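Side-chain contacts in pseudopodium-enriched atypical kinase 1 (Homo sapiens, PDB 6BHC), which is a dimer-forming pseudokinase with an unusual catalytic cleft, and probably works in signalling as a scaffold rather than as an active enzyme: residues A[189-194]-A[341-346]; A[310-315]-A[328-333]; A[387-392]-A[410-415]. The protein carries 1 engineered substitution. All blocks are in the same frame, centred on the assembly; numbering follows the deposited sequence. Where two conformers were deposited one is given.

Contact 1: A[189-194]-A[341-346]; sequences SGLEHL and ILISDA
Ile343, in the first turn of helix 343-354, packs on the C-terminal end of helix 173-194 through two separate branches. Its CD1 meets Leu191 CD1 at 3.9 Å, the two side chains crossing nearly at right angles, while Ile343 CG1 lies 4.0 Å from Leu191 CB. The other branch, CG2, turns to the backbone of the next residue and rests 4.0 Å from Glu192 CA. Thr282 of helix 277-289 touches both Leu191 and Ile343, so a third helix closes over this apolar patch.

The polar part lies beside it. The CG of Glu192 is anti to its backbone N (chi1 -170°) and the chain runs on extended, which carries the carboxylate across to helix 343-354. There Ser344 OG donates to Glu192 OE2 over 2.9 Å, coming from above the carboxylate plane, 43° out of it. Glu192 OE1 forms a salt bridge with Lys347. Replacing the glutamate with an alanine would probably leave Ser344 OG without this acceptor and remove this carboxylate from Lys347.

The contact thus illustrates a division of labour: buried aliphatic groups fill the interface, while at its more exposed margin one carboxylate ties both oxygens to the same helix.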
loop_
_atom_site.group_PDB
_atom_site.type_symbol
_atom_site.label_atom_id
_atom_site.label_comp_id
_atom_site.label_asym_id
_atom_site.label_seq_id
_atom_site.Cartn_x
_atom_site.Cartn_y
_atom_site.Cartn_z
ATOM N N SER A 189 25.155 6.931 -4.541
ATOM C CA SER A 189 24.786 6.343 -3.257
ATOM C C SER A 189 25.925 5.503 -2.693
ATOM O O SER A 189 26.263 5.610 -1.509
ATOM C CB SER A 189 23.518 5.503 -3.409
ATOM O OG SER A 189 22.421 6.307 -3.810
ATOM N N GLY A 190 26.533 4.662 -3.531
ATOM C CA GLY A 190 27.648 3.851 -3.068
ATOM C C GLY A 190 28.873 4.680 -2.733
ATOM O O GLY A 190 29.585 4.386 -1.768
ATOM N N LEU A 191 29.140 5.725 -3.522
ATOM C CA LEU A 191 30.263 6.606 -3.219
ATOM C C LEU A 191 30.008 7.407 -1.949
ATOM O O LEU A 191 30.938 7.673 -1.180
ATOM C CB LEU A 191 30.534 7.541 -4.397
ATOM C CG LEU A 191 31.049 6.885 -5.680
ATOM C CD1 LEU A 191 31.228 7.923 -6.776
ATOM C CD2 LEU A 191 32.353 6.143 -5.418
ATOM N N GLU A 192 28.754 7.800 -1.713
ATOM C CA GLU A 192 28.409 8.477 -0.467
ATOM C C GLU A 192 28.628 7.565 0.733
ATOM O O GLU A 192 28.915 8.043 1.837
ATOM C CB GLU A 192 26.957 8.954 -0.527
ATOM C CG GLU A 192 26.533 9.873 0.604
ATOM C CD GLU A 192 25.071 10.275 0.507
ATOM O OE1 GLU A 192 24.264 9.471 -0.006
ATOM O OE2 GLU A 192 24.732 11.398 0.938
ATOM N N HIS A 193 28.505 6.250 0.535
ATOM C CA HIS A 193 28.767 5.288 1.598
ATOM C C HIS A 193 30.240 5.241 1.982
ATOM O O HIS A 193 30.562 4.871 3.115
ATOM C CB HIS A 193 28.292 3.899 1.161
ATOM C CG HIS A 193 28.319 2.871 2.248
ATOM N ND1 HIS A 193 27.418 2.866 3.291
ATOM C CD2 HIS A 193 29.129 1.804 2.445
ATOM C CE1 HIS A 193 27.676 1.844 4.088
ATOM N NE2 HIS A 193 28.708 1.183 3.596
ATOM N N LEU A 194 31.140 5.617 1.070
ATOM C CA LEU A 194 32.568 5.565 1.356
ATOM C C LEU A 194 33.059 6.761 2.159
ATOM O O LEU A 194 34.118 6.670 2.791
ATOM C CB LEU A 194 33.367 5.482 0.052
ATOM C CG LEU A 194 33.025 4.366 -0.936
ATOM C CD1 LEU A 194 33.950 4.421 -2.147
ATOM C CD2 LEU A 194 33.098 3.007 -0.266
ATOM N N ILE A 341 31.954 20.134 -6.824
ATOM C CA ILE A 341 30.820 19.800 -5.968
ATOM C C ILE A 341 31.043 18.452 -5.291
ATOM O O ILE A 341 31.826 17.606 -5.743
ATOM C CB ILE A 341 29.503 19.805 -6.760
ATOM C CG1 ILE A 341 29.513 18.702 -7.820
ATOM C CG2 ILE A 341 29.261 21.171 -7.387
ATOM C CD1 ILE A 341 28.159 18.462 -8.460
ATOM N N LEU A 342 30.335 18.255 -4.182
ATOM C CA LEU A 342 30.390 17.012 -3.432
ATOM C C LEU A 342 29.502 15.955 -4.081
ATOM O O LEU A 342 28.570 16.261 -4.830
ATOM C CB LEU A 342 29.958 17.243 -1.983
ATOM C CG LEU A 342 30.905 18.064 -1.108
ATOM C CD1 LEU A 342 30.214 18.494 0.178
ATOM C CD2 LEU A 342 32.156 17.263 -0.797
ATOM N N ILE A 343 29.799 14.690 -3.773
ATOM C CA ILE A 343 29.039 13.592 -4.359
ATOM C C ILE A 343 27.605 13.568 -3.844
ATOM O O ILE A 343 26.731 12.973 -4.486
ATOM C CB ILE A 343 29.746 12.246 -4.102
ATOM C CG1 ILE A 343 29.403 11.241 -5.204
ATOM C CG2 ILE A 343 29.370 11.685 -2.736
ATOM C CD1 ILE A 343 29.969 11.605 -6.562
ATOM N N SER A 344 27.333 14.205 -2.702
ATOM C CA SER A 344 25.960 14.330 -2.230
ATOM C C SER A 344 25.202 15.414 -2.985
ATOM O O SER A 344 23.975 15.334 -3.110
ATOM C CB SER A 344 25.936 14.622 -0.730
ATOM O OG SER A 344 26.456 13.531 0.008
ATOM N N ASP A 345 25.910 16.430 -3.480
ATOM C CA ASP A 345 25.277 17.418 -4.347
ATOM C C ASP A 345 24.961 16.818 -5.710
ATOM O O ASP A 345 23.901 17.093 -6.285
ATOM C CB ASP A 345 26.178 18.644 -4.492
ATOM C CG ASP A 345 26.518 19.277 -3.157
ATOM O OD1 ASP A 345 25.654 19.263 -2.255
ATOM O OD2 ASP A 345 27.651 19.786 -3.010
ATOM N N ALA A 346 25.871 15.995 -6.240
ATOM C CA ALA A 346 25.595 15.286 -7.484
ATOM C C ALA A 346 24.376 14.388 -7.344
ATOM O O ALA A 346 23.577 14.263 -8.279
ATOM C CB ALA A 346 26.817 14.470 -7.906
#

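Contact 2: A[310-315]-A[328-333]; sequences ADLPRI and LASCLL
Leu312 reaches from the loop 310-315 to the last turn of helix 322-332, and the course of its side chain shows how much of a small contact can rest on the end of one residue. CB points toward the helix but is still 5.3 Å from its nearest side-chain atom there, Ser330 OG. CG comes only slightly closer, 4.9 Å from Leu333 CD1; it stands anti to the carbonyl carbon of Leu312 (chi1 -69°), and the chain divides here. The CD1 methyl makes the real contact, resting against Ser330 in the last turn and Leu333 just after the helix: it lies 4.0 Å from Ser330 CA and 4.1 Å from Leu333 CB. Ser330 OG is about as near to CD1, yet it is engaged with its own helix, bonded to the carbonyl O of Gln326 one turn back. The second methyl, Leu312 CD2, faces Leu333 CD1 more loosely, at 4.3 Å.

Around this spot Phe280 and Phe296 touch Leu333, while the loop is held by its backbone, Pro313 O to Tyr287 OH and Ile315 N to Gln326 OE1. The arrangement belongs to the helical C-lobe of the protein kinase fold, where the irregular chain between the probable counterparts of helices G and H folds back to pack on the latter.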
loop_
_atom_site.group_PDB
_atom_site.type_symbol
_atom_site.label_atom_id
_atom_site.label_comp_id
_atom_site.label_asym_id
_atom_site.label_seq_id
_atom_site.Cartn_x
_atom_site.Cartn_y
_atom_site.Cartn_z
ATOM N N ALA A 310 33.536 26.512 -20.744
ATOM C CA ALA A 310 33.445 26.546 -22.199
ATOM C C ALA A 310 34.506 25.692 -22.880
ATOM O O ALA A 310 34.376 25.416 -24.078
ATOM C CB ALA A 310 33.546 27.989 -22.697
ATOM N N ASP A 311 35.544 25.271 -22.157
ATOM C CA ASP A 311 36.587 24.453 -22.765
ATOM C C ASP A 311 36.188 22.985 -22.864
ATOM O O ASP A 311 36.705 22.268 -23.729
ATOM C CB ASP A 311 37.888 24.586 -21.973
ATOM C CG ASP A 311 38.424 26.004 -21.961
ATOM O OD1 ASP A 311 38.382 26.673 -23.014
ATOM O OD2 ASP A 311 38.890 26.451 -20.891
ATOM N N LEU A 312 35.285 22.521 -22.003
ATOM C CA LEU A 312 34.892 21.121 -22.020
ATOM C C LEU A 312 34.072 20.804 -23.272
ATOM O O LEU A 312 33.327 21.653 -23.769
ATOM C CB LEU A 312 34.086 20.774 -20.770
ATOM C CG LEU A 312 34.850 20.775 -19.445
ATOM C CD1 LEU A 312 33.903 20.551 -18.279
ATOM C CD2 LEU A 312 35.944 19.717 -19.457
ATOM N N PRO A 313 34.199 19.588 -23.804
ATOM C CA PRO A 313 33.391 19.208 -24.971
ATOM C C PRO A 313 31.906 19.221 -24.639
ATOM O O PRO A 313 31.494 18.864 -23.533
ATOM C CB PRO A 313 33.884 17.794 -25.301
ATOM C CG PRO A 313 35.241 17.704 -24.676
ATOM C CD PRO A 313 35.163 18.539 -23.433
ATOM N N ARG A 314 31.102 19.637 -25.615
ATOM C CA ARG A 314 29.672 19.815 -25.405
ATOM C C ARG A 314 28.943 18.481 -25.502
ATOM O O ARG A 314 29.151 17.714 -26.446
ATOM C CB ARG A 314 29.104 20.797 -26.430
ATOM C CG ARG A 314 29.814 22.140 -26.469
ATOM C CD ARG A 314 29.514 22.973 -25.234
ATOM N NE ARG A 314 30.337 24.178 -25.181
ATOM C CZ ARG A 314 30.033 25.321 -25.788
ATOM N NH1 ARG A 314 28.919 25.421 -26.501
ATOM N NH2 ARG A 314 30.845 26.364 -25.685
ATOM N N ILE A 315 28.086 18.210 -24.526
ATOM C CA ILE A 315 27.222 17.029 -24.583
ATOM C C ILE A 315 26.052 17.324 -25.512
ATOM O O ILE A 315 25.412 18.381 -25.374
ATOM C CB ILE A 315 26.737 16.655 -23.186
ATOM C CG1 ILE A 315 27.913 16.195 -22.321
ATOM C CG2 ILE A 315 25.669 15.573 -23.267
ATOM C CD1 ILE A 315 27.519 15.773 -20.924
ATOM N N LEU A 328 25.947 18.866 -14.582
ATOM C CA LEU A 328 26.482 18.011 -13.529
ATOM C C LEU A 328 27.928 17.624 -13.812
ATOM O O LEU A 328 28.768 17.625 -12.905
ATOM C CB LEU A 328 25.613 16.762 -13.380
ATOM C CG LEU A 328 26.104 15.730 -12.366
ATOM C CD1 LEU A 328 26.180 16.355 -10.984
ATOM C CD2 LEU A 328 25.204 14.505 -12.361
ATOM N N ALA A 329 28.237 17.289 -15.067
ATOM C CA ALA A 329 29.605 16.927 -15.423
ATOM C C ALA A 329 30.549 18.115 -15.276
ATOM O O ALA A 329 31.665 17.965 -14.766
ATOM C CB ALA A 329 29.648 16.380 -16.849
ATOM N N SER A 330 30.117 19.301 -15.712
ATOM C CA SER A 330 30.962 20.486 -15.596
ATOM C C SER A 330 31.305 20.781 -14.142
ATOM O O SER A 330 32.425 21.203 -13.833
ATOM C CB SER A 330 30.268 21.689 -16.237
ATOM O OG SER A 330 29.922 21.419 -17.584
ATOM N N CYS A 331 30.353 20.563 -13.232
ATOM C CA CYS A 331 30.620 20.783 -11.815
ATOM C C CYS A 331 31.556 19.719 -11.257
ATOM O O CYS A 331 32.434 20.023 -10.441
ATOM C CB CYS A 331 29.310 20.806 -11.029
ATOM S SG CYS A 331 28.219 22.188 -11.432
ATOM N N LEU A 332 31.379 18.465 -11.679
ATOM C CA LEU A 332 32.255 17.392 -11.228
ATOM C C LEU A 332 33.653 17.497 -11.823
ATOM O O LEU A 332 34.606 16.989 -11.225
ATOM C CB LEU A 332 31.644 16.033 -11.576
ATOM C CG LEU A 332 30.363 15.636 -10.838
ATOM C CD1 LEU A 332 29.747 14.392 -11.463
ATOM C CD2 LEU A 332 30.642 15.409 -9.360
ATOM N N LEU A 333 33.798 18.139 -12.982
ATOM C CA LEU A 333 35.085 18.269 -13.649
ATOM C C LEU A 333 35.741 19.617 -13.394
ATOM O O LEU A 333 36.657 20.002 -14.129
ATOM C CB LEU A 333 34.928 18.035 -15.152
ATOM C CG LEU A 333 34.529 16.617 -15.557
ATOM C CD1 LEU A 333 34.374 16.519 -17.064
ATOM C CD2 LEU A 333 35.551 15.611 -15.049
#

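Contact 3: A[387-392]-A[410-415]; sequences TLLMIK and LCAQYL
Leu389 supplies most of the surface buried between segments 387-392 and 410-415, and it does so chiefly with one methyl group. With chi1 at -177° its side chain leaves the helix opposite its own N, and CD2 enters among three residues of the partner. The tightest approach is to backbone, 3.6 Å from Leu389 CD2 to Ala412 CA, consistent with the small side chain of alanine; the CB of Ala412 is itself only 4.1 Å from that methyl.

Leu415, one turn beyond Cys411, covers the methyl from another side. Its CD1 lies 3.8 Å from Leu389 CD2 and 4.0 Å from Leu389 CB, so this one terminal atom spans both the base and the end of the leucine as the two side chains meet at a slant.

Cys411 completes the setting with sulfur: SG is 4.0 Å from Leu389 CD2, and it has Trp355 as a neighbour as well. The carbonyl O of Cys411 also borders the methyl, but its polar need is met along its own helix by Leu415 N.

The two helical segments run roughly antiparallel, at 145°, with axes 10.9 Å apart at closest approach. Other residues of segment 387-392 look elsewhere: Met390 packs on helix 16-39 of the same chain and also meets Ala394 of the second subunit, where Leu388 and Ile391 meet Leu23 and Ala27. The long helix therefore takes part in the dimer interface and, through Leu389, in the helical bundle of its own subunit. Aliphatic carbon and a thiol sulfur make up the side-chain contact between 387-392 and 410-415, which implies that it rests on fit and the exclusion of water, while at its edge Arg386 NE to Leu415 O supplies a hydrogen bond between the helices.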
loop_
_atom_site.group_PDB
_atom_site.type_symbol
_atom_site.label_atom_id
_atom_site.label_comp_id
_atom_site.label_asym_id
_atom_site.label_seq_id
_atom_site.Cartn_x
_atom_site.Cartn_y
_atom_site.Cartn_z
ATOM N N THR A 387 2.484 13.723 -1.367
ATOM C CA THR A 387 1.121 13.203 -1.381
ATOM C C THR A 387 0.915 12.232 -2.537
ATOM O O THR A 387 0.319 11.163 -2.359
ATOM C CB THR A 387 0.122 14.358 -1.464
ATOM O OG1 THR A 387 0.310 15.233 -0.344
ATOM C CG2 THR A 387 -1.306 13.838 -1.459
ATOM N N LEU A 388 1.409 12.583 -3.726
ATOM C CA LEU A 388 1.262 11.708 -4.885
ATOM C C LEU A 388 1.970 10.375 -4.664
ATOM O O LEU A 388 1.408 9.309 -4.942
ATOM C CB LEU A 388 1.801 12.403 -6.135
ATOM C CG LEU A 388 0.989 13.603 -6.624
ATOM C CD1 LEU A 388 1.694 14.298 -7.779
ATOM C CD2 LEU A 388 -0.405 13.160 -7.031
ATOM N N LEU A 389 3.204 10.417 -4.159
ATOM C CA LEU A 389 3.944 9.180 -3.929
ATOM C C LEU A 389 3.274 8.328 -2.858
ATOM O O LEU A 389 3.222 7.098 -2.978
ATOM C CB LEU A 389 5.388 9.493 -3.541
ATOM C CG LEU A 389 6.288 8.268 -3.346
ATOM C CD1 LEU A 389 6.332 7.429 -4.615
ATOM C CD2 LEU A 389 7.687 8.687 -2.932
ATOM N N MET A 390 2.751 8.962 -1.806
ATOM C CA MET A 390 2.052 8.212 -0.769
ATOM C C MET A 390 0.821 7.515 -1.334
ATOM O O MET A 390 0.527 6.368 -0.976
ATOM C CB MET A 390 1.663 9.140 0.382
ATOM C CG MET A 390 1.159 8.417 1.622
ATOM S SD MET A 390 2.464 7.489 2.450
ATOM C CE MET A 390 3.620 8.803 2.825
ATOM N N ILE A 391 0.089 8.195 -2.219
ATOM C CA ILE A 391 -1.063 7.579 -2.871
ATOM C C ILE A 391 -0.622 6.389 -3.714
ATOM O O ILE A 391 -1.290 5.349 -3.743
ATOM C CB ILE A 391 -1.817 8.628 -3.711
ATOM C CG1 ILE A 391 -2.468 9.672 -2.802
ATOM C CG2 ILE A 391 -2.859 7.965 -4.603
ATOM C CD1 ILE A 391 -3.054 10.854 -3.548
ATOM N N LYS A 392 0.519 6.518 -4.398
ATOM C CA LYS A 392 1.012 5.432 -5.243
ATOM C C LYS A 392 1.291 4.176 -4.427
ATOM O O LYS A 392 0.932 3.067 -4.840
ATOM C CB LYS A 392 2.271 5.878 -5.985
ATOM C CG LYS A 392 2.864 4.823 -6.909
ATOM C CD LYS A 392 4.226 5.260 -7.430
ATOM C CE LYS A 392 4.806 4.250 -8.409
ATOM N NZ LYS A 392 4.003 4.159 -9.658
ATOM N N LEU A 410 13.994 4.402 -4.691
ATOM C CA LEU A 410 14.851 5.575 -4.832
ATOM C C LEU A 410 14.038 6.864 -4.787
ATOM O O LEU A 410 14.490 7.873 -4.230
ATOM C CB LEU A 410 15.652 5.482 -6.131
ATOM C CG LEU A 410 16.529 4.234 -6.281
ATOM C CD1 LEU A 410 17.271 4.235 -7.610
ATOM C CD2 LEU A 410 17.505 4.117 -5.120
ATOM N N CYS A 411 12.835 6.853 -5.365
ATOM C CA CYS A 411 11.984 8.037 -5.310
ATOM C C CYS A 411 11.535 8.323 -3.883
ATOM O O CYS A 411 11.472 9.487 -3.468
ATOM C CB CYS A 411 10.776 7.862 -6.229
ATOM S SG CYS A 411 9.691 9.306 -6.314
ATOM N N ALA A 412 11.224 7.274 -3.116
ATOM C CA ALA A 412 10.874 7.465 -1.714
ATOM C C ALA A 412 12.053 8.014 -0.920
ATOM O O ALA A 412 11.867 8.849 -0.028
ATOM C CB ALA A 412 10.382 6.151 -1.107
ATOM N N GLN A 413 13.273 7.556 -1.224
ATOM C CA GLN A 413 14.454 8.096 -0.555
ATOM C C GLN A 413 14.584 9.591 -0.797
ATOM O O GLN A 413 14.921 10.352 0.116
ATOM C CB GLN A 413 15.717 7.383 -1.039
ATOM C CG GLN A 413 15.921 5.981 -0.503
ATOM C CD GLN A 413 17.311 5.448 -0.810
ATOM O OE1 GLN A 413 17.658 4.331 -0.427
ATOM N NE2 GLN A 413 18.115 6.249 -1.501
ATOM N N TYR A 414 14.320 10.026 -2.028
ATOM C CA TYR A 414 14.467 11.431 -2.383
ATOM C C TYR A 414 13.480 12.301 -1.613
ATOM O O TYR A 414 13.874 13.230 -0.900
ATOM C CB TYR A 414 14.286 11.583 -3.891
ATOM C CG TYR A 414 14.311 12.999 -4.410
ATOM C CD1 TYR A 414 15.177 13.948 -3.877
ATOM C CD2 TYR A 414 13.487 13.377 -5.459
ATOM C CE1 TYR A 414 15.202 15.240 -4.369
ATOM C CE2 TYR A 414 13.507 14.660 -5.956
ATOM C CZ TYR A 414 14.364 15.586 -5.411
ATOM O OH TYR A 414 14.376 16.864 -5.919
ATOM N N LEU A 415 12.185 11.999 -1.731
ATOM C CA LEU A 415 11.166 12.859 -1.136
ATOM C C LEU A 415 11.171 12.795 0.386
ATOM O O LEU A 415 10.757 13.757 1.044
ATOM C CB LEU A 415 9.786 12.485 -1.674
ATOM C CG LEU A 415 9.621 12.653 -3.186
ATOM C CD1 LEU A 415 8.191 12.367 -3.607
ATOM C CD2 LEU A 415 10.045 14.049 -3.612
#

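In the fold
Contacts 1 and 2 are neighbours within the kinase-fold C-lobe, their centres 18 Å apart, and they touch directly. Helices 322-332 and 343-354 follow one another in the chain, and Ile341, just before the second, packs on the first, with its CG2 3.7 Å from Cys331 CB; Ala346 packs on Leu328. Contact 3 belongs to the helical region beside the lobe that takes part in dimerisation. Its centre lies 21 Å from that of contact 1, with nearest atoms about 5 Å apart, and 31 Å from that of contact 2. Apolar apart from the Ser344-Glu192 hydrogen bond, they lead from the 310-315 loop toward the dimer interface, with no catalytic or ligand-binding residue identified among them.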